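Local coordinates for protein endonuclease V isoform X2 (Ciona intestinalis, PDB 6OZI) that probably cleaves inosine-containing RNA near the inosine by metal-ion-dependent hydrolysis, and is captured here bound to an inosine-bearing DNA strand, at residues V35-G40 and M57-Y62; P110-L115 and N137-G142; G119-R124 and I148-D153. The protein carries 1 engineered substitution. All coordinates share one frame; numbering follows the deposited sequence. Where two conformers were deposited one is given.

Interaction 1. Residues V35-G40 and M57-Y62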
loop_
_atom_site.group_PDB
_atom_site.type_symbol
_atom_site.label_atom_id
_atom_site.label_comp_id
_atom_site.label_asym_id
_atom_site.label_seq_id
_atom_site.Cartn_x
_atom_site.Cartn_y
_atom_site.Cartn_z
ATOM N N VAL A 35 -28.172 18.302 3.618
ATOM C CA VAL A 35 -27.156 17.307 3.946
ATOM C C VAL A 35 -26.450 17.715 5.233
ATOM O O VAL A 35 -25.707 18.701 5.260
ATOM C CB VAL A 35 -26.154 17.125 2.804
ATOM C CG1 VAL A 35 -25.155 16.039 3.171
ATOM C CG2 VAL A 35 -26.889 16.773 1.520
ATOM N N LYS A 36 -26.694 16.965 6.306
ATOM C CA LYS A 36 -25.964 17.110 7.558
ATOM C C LYS A 36 -24.980 15.978 7.798
ATOM O O LYS A 36 -23.981 16.176 8.494
ATOM C CB LYS A 36 -26.936 17.181 8.745
ATOM C CG LYS A 36 -28.127 18.102 8.521
ATOM C CD LYS A 36 -27.708 19.539 8.254
ATOM C CE LYS A 36 -28.909 20.403 7.918
ATOM N NZ LYS A 36 -28.493 21.703 7.329
ATOM N N TYR A 37 -25.251 14.792 7.252
ATOM C CA TYR A 37 -24.346 13.658 7.333
ATOM C C TYR A 37 -24.327 12.941 5.993
ATOM O O TYR A 37 -25.339 12.890 5.288
ATOM C CB TYR A 37 -24.762 12.665 8.422
ATOM C CG TYR A 37 -24.818 13.250 9.811
ATOM C CD1 TYR A 37 -23.660 13.434 10.562
ATOM C CD2 TYR A 37 -26.033 13.624 10.375
ATOM C CE1 TYR A 37 -23.718 13.973 11.841
ATOM C CE2 TYR A 37 -26.097 14.163 11.651
ATOM C CZ TYR A 37 -24.941 14.330 12.374
ATOM O OH TYR A 37 -25.010 14.856 13.636
ATOM N N VAL A 38 -23.163 12.387 5.651
ATOM C CA VAL A 38 -22.984 11.557 4.466
ATOM C C VAL A 38 -22.485 10.192 4.912
ATOM O O VAL A 38 -21.594 10.093 5.763
ATOM C CB VAL A 38 -21.996 12.176 3.456
ATOM C CG1 VAL A 38 -21.853 11.271 2.240
ATOM C CG2 VAL A 38 -22.440 13.569 3.044
ATOM N N GLY A 39 -23.052 9.142 4.336
ATOM C CA GLY A 39 -22.674 7.784 4.660
ATOM C C GLY A 39 -21.713 7.188 3.647
ATOM O O GLY A 39 -21.642 7.616 2.487
ATOM N N GLY A 40 -20.939 6.210 4.119
ATOM C CA GLY A 40 -20.134 5.389 3.249
ATOM C C GLY A 40 -20.358 3.926 3.579
ATOM O O GLY A 40 -20.823 3.572 4.664
ATOM N N MET A 57 -19.687 0.290 7.360
ATOM C CA MET A 57 -20.513 1.460 7.105
ATOM C C MET A 57 -20.015 2.580 8.004
ATOM O O MET A 57 -19.721 2.350 9.183
ATOM C CB MET A 57 -22.001 1.169 7.355
ATOM C CG MET A 57 -22.911 2.383 7.207
ATOM S SD MET A 57 -24.670 1.964 7.037
ATOM C CE MET A 57 -24.740 1.261 5.383
ATOM N N VAL A 58 -19.881 3.777 7.434
ATOM C CA VAL A 58 -19.402 4.947 8.154
ATOM C C VAL A 58 -20.406 6.071 7.957
ATOM O O VAL A 58 -21.171 6.088 6.992
ATOM C CB VAL A 58 -18.007 5.404 7.676
ATOM C CG1 VAL A 58 -16.944 4.364 8.011
ATOM C CG2 VAL A 58 -18.032 5.681 6.179
ATOM N N VAL A 59 -20.410 7.007 8.904
ATOM C CA VAL A 59 -21.144 8.256 8.763
ATOM C C VAL A 59 -20.206 9.397 9.130
ATOM O O VAL A 59 -19.622 9.399 10.223
ATOM C CB VAL A 59 -22.413 8.310 9.634
ATOM C CG1 VAL A 59 -23.165 9.610 9.375
ATOM C CG2 VAL A 59 -23.319 7.121 9.357
ATOM N N LEU A 60 -20.084 10.368 8.224
ATOM C CA LEU A 60 -19.283 11.568 8.412
ATOM C C LEU A 60 -20.195 12.785 8.400
ATOM O O LEU A 60 -21.183 12.827 7.664
ATOM C CB LEU A 60 -18.225 11.728 7.310
ATOM C CG LEU A 60 -16.975 10.845 7.347
ATOM C CD1 LEU A 60 -17.302 9.379 7.097
ATOM C CD2 LEU A 60 -15.955 11.340 6.336
ATOM N N SER A 61 -19.855 13.780 9.213
ATOM C CA SER A 61 -20.624 15.013 9.201
ATOM C C SER A 61 -20.400 15.762 7.894
ATOM O O SER A 61 -19.375 15.602 7.229
ATOM C CB SER A 61 -20.251 15.902 10.388
ATOM O OG SER A 61 -18.867 16.199 10.386
ATOM N N TYR A 62 -21.384 16.574 7.526
ATOM C CA TYR A 62 -21.297 17.403 6.332
ATOM C C TYR A 62 -21.566 18.846 6.726
ATOM O O TYR A 62 -22.561 19.122 7.396
ATOM C CB TYR A 62 -22.298 16.950 5.265
ATOM C CG TYR A 62 -22.063 17.587 3.911
ATOM C CD1 TYR A 62 -22.492 18.882 3.640
ATOM C CD2 TYR A 62 -21.413 16.890 2.903
ATOM C CE1 TYR A 62 -22.260 19.471 2.401
ATOM C CE2 TYR A 62 -21.180 17.462 1.665
ATOM C CZ TYR A 62 -21.609 18.753 1.417
ATOM O OH TYR A 62 -21.381 19.315 0.185
#
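Val-38 faces Leu-60, and Gly-40 faces Val-58, as the hydrogen-bonded pairs of an antiparallel hairpin, each closed by N-H...O bonds in both directions. The bond from Leu-60 N to Val-38 O is 2.9 Å long and almost straight, 177° at the hydrogen. Tyr-62 N to Lys-36 O, at 2.8 Å, carries the pairing one step past the strands. Weaker CA-H...O contacts fill the intervals, among them Met-57 CA to Gly-40 O at 3.2 Å.

Apolar contacts flank this frame. The Tyr-62 ring, with CG anti to the backbone N (chi1 -168°), takes Val-35 CG1 over one face in a CH-pi contact, 4.0 Å from the ring centroid. On the face that carries Val-59, its CG1 packs against Tyr-37 CB at 3.6 Å, and helix 86-104 lies beyond. Val-58 CG2 rests 3.6 Å from Gly-40 CA, where a beta carbon on Gly-40 would clash with it.

No polar side-chain group bonds across the hairpin, which implies that main-chain bonds set its register, while the side chains add only hydrocarbon contacts between the strands.

Interaction 2. Residues P110-L115 and N137-G142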
loop_
_atom_site.group_PDB
_atom_site.type_symbol
_atom_site.label_atom_id
_atom_site.label_comp_id
_atom_site.label_asym_id
_atom_site.label_seq_id
_atom_site.Cartn_x
_atom_site.Cartn_y
_atom_site.Cartn_z
ATOM N N PRO A 110 -27.552 9.211 7.567
ATOM C CA PRO A 110 -27.210 10.292 6.642
ATOM C C PRO A 110 -28.305 10.500 5.611
ATOM O O PRO A 110 -29.097 9.605 5.315
ATOM C CB PRO A 110 -25.919 9.794 5.984
ATOM C CG PRO A 110 -26.042 8.312 6.026
ATOM C CD PRO A 110 -26.798 7.976 7.285
ATOM N N GLN A 111 -28.334 11.716 5.061
ATOM C CA GLN A 111 -29.293 12.016 4.008
ATOM C C GLN A 111 -28.905 11.381 2.683
ATOM O O GLN A 111 -29.754 11.286 1.794
ATOM C CB GLN A 111 -29.437 13.530 3.814
ATOM C CG GLN A 111 -30.125 14.271 4.953
ATOM C CD GLN A 111 -29.234 14.420 6.174
ATOM O OE1 GLN A 111 -28.009 14.514 6.063
ATOM N NE2 GLN A 111 -29.848 14.438 7.348
ATOM N N VAL A 112 -27.657 10.938 2.537
ATOM C CA VAL A 112 -27.172 10.364 1.283
ATOM C C VAL A 112 -25.960 9.488 1.580
ATOM O O VAL A 112 -25.155 9.797 2.463
ATOM C CB VAL A 112 -26.833 11.477 0.262
ATOM C CG1 VAL A 112 -25.767 12.413 0.818
ATOM C CG2 VAL A 112 -26.368 10.871 -1.050
ATOM N N PHE A 113 -25.845 8.379 0.843
ATOM C CA PHE A 113 -24.672 7.516 0.857
ATOM C C PHE A 113 -23.860 7.657 -0.427
ATOM O O PHE A 113 -24.418 7.694 -1.530
ATOM C CB PHE A 113 -25.071 6.048 1.015
ATOM C CG PHE A 113 -25.425 5.657 2.414
ATOM C CD1 PHE A 113 -26.707 5.839 2.891
ATOM C CD2 PHE A 113 -24.482 5.073 3.244
ATOM C CE1 PHE A 113 -27.050 5.462 4.177
ATOM C CE2 PHE A 113 -24.817 4.692 4.543
ATOM C CZ PHE A 113 -26.106 4.890 5.007
ATOM N N LEU A 114 -22.540 7.685 -0.285
ATOM C CA LEU A 114 -21.637 7.464 -1.409
ATOM C C LEU A 114 -21.291 5.982 -1.475
ATOM O O LEU A 114 -20.859 5.395 -0.478
ATOM C CB LEU A 114 -20.349 8.283 -1.277
ATOM C CG LEU A 114 -20.500 9.784 -1.026
ATOM C CD1 LEU A 114 -19.134 10.467 -1.033
ATOM C CD2 LEU A 114 -21.433 10.420 -2.050
ATOM N N LEU A 115 -21.510 5.376 -2.634
ATOM C CA LEU A 115 -21.251 3.961 -2.841
ATOM C C LEU A 115 -20.221 3.785 -3.951
ATOM O O LEU A 115 -20.229 4.527 -4.940
ATOM C CB LEU A 115 -22.547 3.220 -3.182
ATOM C CG LEU A 115 -23.583 3.233 -2.053
ATOM C CD1 LEU A 115 -24.885 2.589 -2.498
ATOM C CD2 LEU A 115 -23.022 2.536 -0.810
ATOM N N ASN A 137 -34.653 2.161 -0.006
ATOM C CA ASN A 137 -35.303 3.474 0.045
ATOM C C ASN A 137 -34.359 4.523 0.636
ATOM O O ASN A 137 -34.718 5.290 1.533
ATOM C CB ASN A 137 -36.622 3.429 0.823
ATOM C CG ASN A 137 -37.400 4.744 0.731
ATOM O OD1 ASN A 137 -37.305 5.468 -0.267
ATOM N ND2 ASN A 137 -38.132 5.076 1.787
ATOM N N THR A 138 -33.129 4.547 0.132
ATOM C CA THR A 138 -32.137 5.497 0.612
ATOM C C THR A 138 -31.510 6.224 -0.566
ATOM O O THR A 138 -31.391 5.682 -1.672
ATOM C CB THR A 138 -31.024 4.832 1.468
ATOM O OG1 THR A 138 -30.276 3.901 0.678
ATOM C CG2 THR A 138 -31.614 4.119 2.675
ATOM N N ARG A 139 -31.136 7.478 -0.315
ATOM C CA ARG A 139 -30.510 8.320 -1.321
ATOM C C ARG A 139 -29.047 7.929 -1.486
ATOM O O ARG A 139 -28.303 7.851 -0.502
ATOM C CB ARG A 139 -30.643 9.788 -0.916
ATOM C CG ARG A 139 -30.175 10.789 -1.948
ATOM C CD ARG A 139 -30.620 12.198 -1.550
ATOM N NE ARG A 139 -32.077 12.345 -1.553
ATOM C CZ ARG A 139 -32.846 12.343 -0.465
ATOM N NH1 ARG A 139 -32.306 12.202 0.741
ATOM N NH2 ARG A 139 -34.163 12.480 -0.584
ATOM N N THR A 140 -28.637 7.665 -2.732
ATOM C CA THR A 140 -27.292 7.180 -3.010
ATOM C C THR A 140 -26.679 7.876 -4.217
ATOM O O THR A 140 -27.372 8.268 -5.160
ATOM C CB THR A 140 -27.281 5.678 -3.278
ATOM O OG1 THR A 140 -28.097 5.409 -4.423
ATOM C CG2 THR A 140 -27.811 4.918 -2.080
ATOM N N ILE A 141 -25.354 7.962 -4.195
ATOM C CA ILE A 141 -24.547 8.488 -5.286
ATOM C C ILE A 141 -23.522 7.426 -5.662
ATOM O O ILE A 141 -22.941 6.776 -4.785
ATOM C CB ILE A 141 -23.856 9.804 -4.875
ATOM C CG1 ILE A 141 -24.912 10.871 -4.589
ATOM C CG2 ILE A 141 -22.878 10.257 -5.941
ATOM C CD1 ILE A 141 -24.387 12.052 -3.840
ATOM N N GLY A 142 -23.310 7.236 -6.961
ATOM C CA GLY A 142 -22.304 6.312 -7.444
ATOM C C GLY A 142 -20.998 7.038 -7.726
ATOM O O GLY A 142 -20.978 8.042 -8.442
HETATM O O HOH W 1 -31.527 8.705 2.380
#
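Gln-111 O is gripped twice: Arg-139 NH1 donates to it at 2.9 Å, and a water donates to it at 3.2 Å. The arginine nitrogen lies in the plane of the carbonyl, and the oxygen sits at the edge of the guanidinium, close to its plane. The same water accepts from Arg-139 N at 3.0 Å, so Arg-139 reaches the same carbonyl directly with its side chain and through the water with its backbone N. A bend at chi3 (-65°) turns NE out of the extended line of the chain; NE itself bonds to Lys-207 O, and the cationic group also meets the ring of Phe-30. Two separate acceptors thus fix the rotation of the guanidinium.

Beyond this point the segments run parallel, and the backbone bonds alternate between them: Phe-113 N to Arg-139 O, Ile-141 N to Phe-113 O at 2.8 Å, and Leu-115 N to Ile-141 O.

Ile-141 carries the apolar contact on its face of the sheet. Its CD1 meets Val-112 CG2 at 3.6 Å, while its CB lies 3.8 Å from Leu-114 CD2, the isoleucine and leucine side chains lying side by side and pointing the same way. On the reverse face Leu-115 CD1 touches Thr-140 CG2 at 3.8 Å; the threonine hydroxyl is engaged by Ala-129 O.

The pairing belongs to a beta-alpha-beta crossover, with helix 128-136 linking the two strands in the central sheet of this RNase H-clan fold. Helix 210-219 packs on Ile-141, helix 86-104 covers Phe-113 and Leu-115, and the two strands lie between strand 37-45 and strand 200-206.

Interaction 3. Residues G119-R124 and I148-D153. With nucleotides of chain C.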
loop_
_atom_site.group_PDB
_atom_site.type_symbol
_atom_site.label_atom_id
_atom_site.label_comp_id
_atom_site.label_asym_id
_atom_site.label_seq_id
_atom_site.Cartn_x
_atom_site.Cartn_y
_atom_site.Cartn_z
ATOM N N GLY A 119 -24.023 4.198 -10.557
ATOM C CA GLY A 119 -25.455 4.141 -10.361
ATOM C C GLY A 119 -26.164 3.988 -11.691
ATOM O O GLY A 119 -26.256 2.879 -12.227
ATOM N N PHE A 120 -26.650 5.101 -12.246
ATOM C CA PHE A 120 -27.298 5.077 -13.558
ATOM C C PHE A 120 -26.333 4.628 -14.652
ATOM O O PHE A 120 -26.760 4.063 -15.668
ATOM C CB PHE A 120 -27.858 6.473 -13.852
ATOM C CG PHE A 120 -28.665 6.583 -15.127
ATOM C CD1 PHE A 120 -29.875 5.917 -15.277
ATOM C CD2 PHE A 120 -28.241 7.414 -16.150
ATOM C CE1 PHE A 120 -30.626 6.051 -16.443
ATOM C CE2 PHE A 120 -28.986 7.553 -17.317
ATOM C CZ PHE A 120 -30.175 6.865 -17.465
ATOM N N PHE A 121 -25.032 4.845 -14.450
ATOM C CA PHE A 121 -23.990 4.566 -15.442
ATOM C C PHE A 121 -23.756 3.060 -15.542
ATOM O O PHE A 121 -22.766 2.513 -15.048
ATOM C CB PHE A 121 -22.721 5.319 -15.050
ATOM C CG PHE A 121 -21.608 5.225 -16.044
ATOM C CD1 PHE A 121 -21.822 4.728 -17.317
ATOM C CD2 PHE A 121 -20.340 5.656 -15.702
ATOM C CE1 PHE A 121 -20.780 4.655 -18.233
ATOM C CE2 PHE A 121 -19.291 5.590 -16.607
ATOM C CZ PHE A 121 -19.511 5.090 -17.874
ATOM N N HIS A 122 -24.651 2.390 -16.270
ATOM C CA HIS A 122 -24.722 0.937 -16.233
ATOM C C HIS A 122 -25.442 0.454 -17.482
ATOM O O HIS A 122 -26.314 1.150 -18.011
ATOM C CB HIS A 122 -25.447 0.490 -14.963
ATOM C CG HIS A 122 -25.546 -0.992 -14.790
ATOM N ND1 HIS A 122 -26.608 -1.729 -15.270
ATOM C CD2 HIS A 122 -24.752 -1.866 -14.127
ATOM C CE1 HIS A 122 -26.444 -2.999 -14.944
ATOM N NE2 HIS A 122 -25.327 -3.109 -14.248
ATOM N N ILE A 123 -25.071 -0.745 -17.950
ATOM C CA ILE A 123 -25.611 -1.264 -19.208
ATOM C C ILE A 123 -27.137 -1.311 -19.183
ATOM O O ILE A 123 -27.799 -1.003 -20.185
ATOM C CB ILE A 123 -25.010 -2.644 -19.532
ATOM C CG1 ILE A 123 -25.632 -3.179 -20.827
ATOM C CG2 ILE A 123 -25.182 -3.609 -18.356
ATOM C CD1 ILE A 123 -24.975 -4.429 -21.363
ATOM N N ARG A 124 -27.725 -1.707 -18.054
ATOM C CA ARG A 124 -29.173 -1.708 -17.910
ATOM C C ARG A 124 -29.650 -0.606 -16.964
ATOM O O ARG A 124 -30.748 -0.701 -16.409
ATOM C CB ARG A 124 -29.665 -3.083 -17.454
ATOM C CG ARG A 124 -29.665 -4.154 -18.563
ATOM C CD ARG A 124 -29.814 -5.577 -18.003
ATOM N NE ARG A 124 -28.710 -5.947 -17.115
ATOM C CZ ARG A 124 -27.558 -6.486 -17.512
ATOM N NH1 ARG A 124 -27.330 -6.729 -18.799
ATOM N NH2 ARG A 124 -26.625 -6.779 -16.615
ATOM N N ILE A 148 -16.179 2.203 -16.495
ATOM C CA ILE A 148 -16.742 1.015 -17.116
ATOM C C ILE A 148 -16.958 1.300 -18.597
ATOM O O ILE A 148 -17.389 2.398 -18.981
ATOM C CB ILE A 148 -18.043 0.583 -16.413
ATOM C CG1 ILE A 148 -18.434 -0.825 -16.881
ATOM C CG2 ILE A 148 -19.181 1.592 -16.661
ATOM C CD1 ILE A 148 -19.451 -1.499 -16.019
ATOM N N GLU A 149 -16.601 0.327 -19.438
ATOM C CA GLU A 149 -16.837 0.409 -20.873
ATOM C C GLU A 149 -18.193 -0.199 -21.193
ATOM O O GLU A 149 -18.516 -1.291 -20.717
ATOM C CB GLU A 149 -15.748 -0.315 -21.672
ATOM C CG GLU A 149 -14.419 0.425 -21.790
ATOM C CD GLU A 149 -13.744 0.208 -23.139
ATOM O OE1 GLU A 149 -14.319 -0.481 -24.010
ATOM O OE2 GLU A 149 -12.638 0.741 -23.346
ATOM N N ILE A 150 -18.987 0.507 -21.986
ATOM C CA ILE A 150 -20.275 -0.024 -22.417
ATOM C C ILE A 150 -20.382 0.072 -23.933
ATOM O O ILE A 150 -20.862 1.093 -24.447
ATOM C CB ILE A 150 -21.442 0.713 -21.741
ATOM C CG1 ILE A 150 -21.196 0.845 -20.240
ATOM C CG2 ILE A 150 -22.742 -0.049 -21.974
ATOM C CD1 ILE A 150 -22.317 1.536 -19.507
ATOM N N PRO A 151 -19.961 -0.958 -24.682
ATOM C CA PRO A 151 -20.075 -0.888 -26.150
ATOM C C PRO A 151 -21.489 -0.627 -26.629
ATOM O O PRO A 151 -21.681 0.119 -27.595
ATOM C CB PRO A 151 -19.573 -2.265 -26.608
ATOM C CG PRO A 151 -18.750 -2.771 -25.481
ATOM C CD PRO A 151 -19.346 -2.213 -24.227
ATOM N N GLU A 152 -22.494 -1.200 -25.961
ATOM C CA GLU A 152 -23.876 -1.025 -26.401
ATOM C C GLU A 152 -24.337 0.427 -26.317
ATOM O O GLU A 152 -25.310 0.798 -26.986
ATOM C CB GLU A 152 -24.810 -1.917 -25.564
ATOM C CG GLU A 152 -24.520 -3.425 -25.630
ATOM C CD GLU A 152 -23.323 -3.854 -24.787
ATOM O OE1 GLU A 152 -22.632 -2.978 -24.232
ATOM O OE2 GLU A 152 -23.073 -5.072 -24.676
ATOM N N ASP A 153 -23.649 1.263 -25.537
ATOM C CA ASP A 153 -23.970 2.680 -25.424
ATOM C C ASP A 153 -22.928 3.570 -26.082
ATOM O O ASP A 153 -23.019 4.797 -25.975
ATOM C CB ASP A 153 -24.121 3.080 -23.953
ATOM C CG ASP A 153 -25.454 2.672 -23.366
ATOM O OD1 ASP A 153 -26.494 3.232 -23.790
ATOM O OD2 ASP A 153 -25.461 1.797 -22.467
ATOM P P DC C 4 -11.647 -4.101 -19.757
ATOM O OP1 DC C 4 -10.891 -3.467 -20.857
ATOM O OP2 DC C 4 -10.973 -4.384 -18.466
ATOM O "O5'" DC C 4 -12.948 -3.226 -19.479
ATOM C "C5'" DC C 4 -12.957 -2.266 -18.449
ATOM C "C4'" DC C 4 -14.322 -2.229 -17.790
ATOM O "O4'" DC C 4 -15.347 -2.212 -18.821
ATOM C "C3'" DC C 4 -14.627 -3.442 -16.904
ATOM O "O3'" DC C 4 -15.357 -3.041 -15.764
ATOM C "C2'" DC C 4 -15.454 -4.341 -17.810
ATOM C "C1'" DC C 4 -16.214 -3.320 -18.643
ATOM N N1 DC C 4 -16.624 -3.841 -19.976
ATOM C C2 DC C 4 -17.961 -4.189 -20.184
ATOM O O2 DC C 4 -18.769 -4.044 -19.255
ATOM N N3 DC C 4 -18.336 -4.677 -21.397
ATOM C C4 DC C 4 -17.430 -4.815 -22.365
ATOM N N4 DC C 4 -17.846 -5.293 -23.545
ATOM C C5 DC C 4 -16.058 -4.465 -22.170
ATOM C C6 DC C 4 -15.703 -3.992 -20.970
ATOM P P DI C 5 -14.607 -2.927 -14.351
ATOM O OP1 DI C 5 -13.216 -2.434 -14.640
ATOM O OP2 DI C 5 -14.599 -4.274 -13.671
ATOM O "O5'" DI C 5 -15.462 -1.803 -13.501
ATOM C "C5'" DI C 5 -15.181 -0.434 -13.648
ATOM C "C4'" DI C 5 -15.823 0.341 -12.510
ATOM O "O4'" DI C 5 -17.428 0.156 -12.631
ATOM C "C3'" DI C 5 -15.457 -0.112 -11.326
ATOM O "O3'" DI C 5 -15.286 1.002 -10.338
ATOM C "C2'" DI C 5 -16.611 -1.019 -10.832
ATOM C "C1'" DI C 5 -17.852 -0.435 -11.537
ATOM N N9 DI C 5 -18.771 -1.541 -11.851
ATOM C C8 DI C 5 -18.730 -2.701 -12.525
ATOM N N7 DI C 5 -19.949 -3.268 -12.403
ATOM C C5 DI C 5 -20.711 -2.473 -11.670
ATOM C C6 DI C 5 -22.162 -2.589 -11.205
ATOM O O6 DI C 5 -22.823 -3.528 -11.490
ATOM N N1 DI C 5 -22.724 -1.558 -10.405
ATOM C C2 DI C 5 -21.937 -0.419 -10.036
ATOM N N3 DI C 5 -20.557 -0.317 -10.476
ATOM C C4 DI C 5 -19.973 -1.392 -11.316
#
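The inosine site of the bound strand is walled in part by Ile-148, and Phe-121 backs that wall from the protein side. Ile-148 CG2 sits over one face of the Phe-121 ring, 3.8 Å from its centroid and 16° off the ring normal, a CH-pi contact. With the Ile-148 CG1 anti to the backbone N (chi1 -167°), that atom is put 3.8 Å from C1' of DC4 of chain C; the chain continues extended (chi2 164°), and CD1 lies 3.8 Å from C8 of DI5 of chain C. Ile-150 adds its CD1 to Phe-121 CE1 at 3.7 Å, in an oblique approach to the ring. An alanine in place of Phe-121 would probably open a gap behind Ile-148 CG2 and Ile-150 CD1, leaving Ile-148 without the ring that backs it against the inosine.

Both segments are loops that follow neighbouring parallel strands, 112-116 and 140-144, of the central sheet. Phe-121 is the centre of an inverse gamma turn, next to which His-122 stands with its ring edge toward DI5 of chain C, CD2 being 3.7 Å from O6; the imidazole NE2 bonds to Ser-84 O.

The neighbouring deoxycytidine is met by the second loop. Glu-149 N donates to O4' of DC4 of chain C at 2.9 Å, and Pro-151 CG comes within 3.3 Å of its N4. Farther along, Ile-123 CD1 lies across Glu-152, 3.8 Å from its CD. The short 3-10 turn at 151-153 is closed by Asp-153 N bonding to Ile-150 O, and the Asp-153 carboxylate is engaged by Arg-125 and Ser-179.

In the fold
Interactions 1 and 2 are adjoining parts of one sheet, with centres about 9 Å apart. Strand 37-45 of the first lies beside strand 112-116 of the second: Gly-39 N meets Val-112 O at 2.9 Å, and Gln-111 OE1 lies 2.8 Å from Lys-36 N. The segments of interactions 2 and 3 alternate along the chain, 119-124 coming shortly after 110-115 and 148-153 shortly after 137-142, yet the contact centres are about 20 Å apart. Interaction 3 lies about 28 Å, centre to centre, from interaction 1, across the chain's centre. Interaction 3 touches the inosine directly, whereas the nearest atoms of interactions 2 and 1 are about 7 and 10 Å from the nucleic acid.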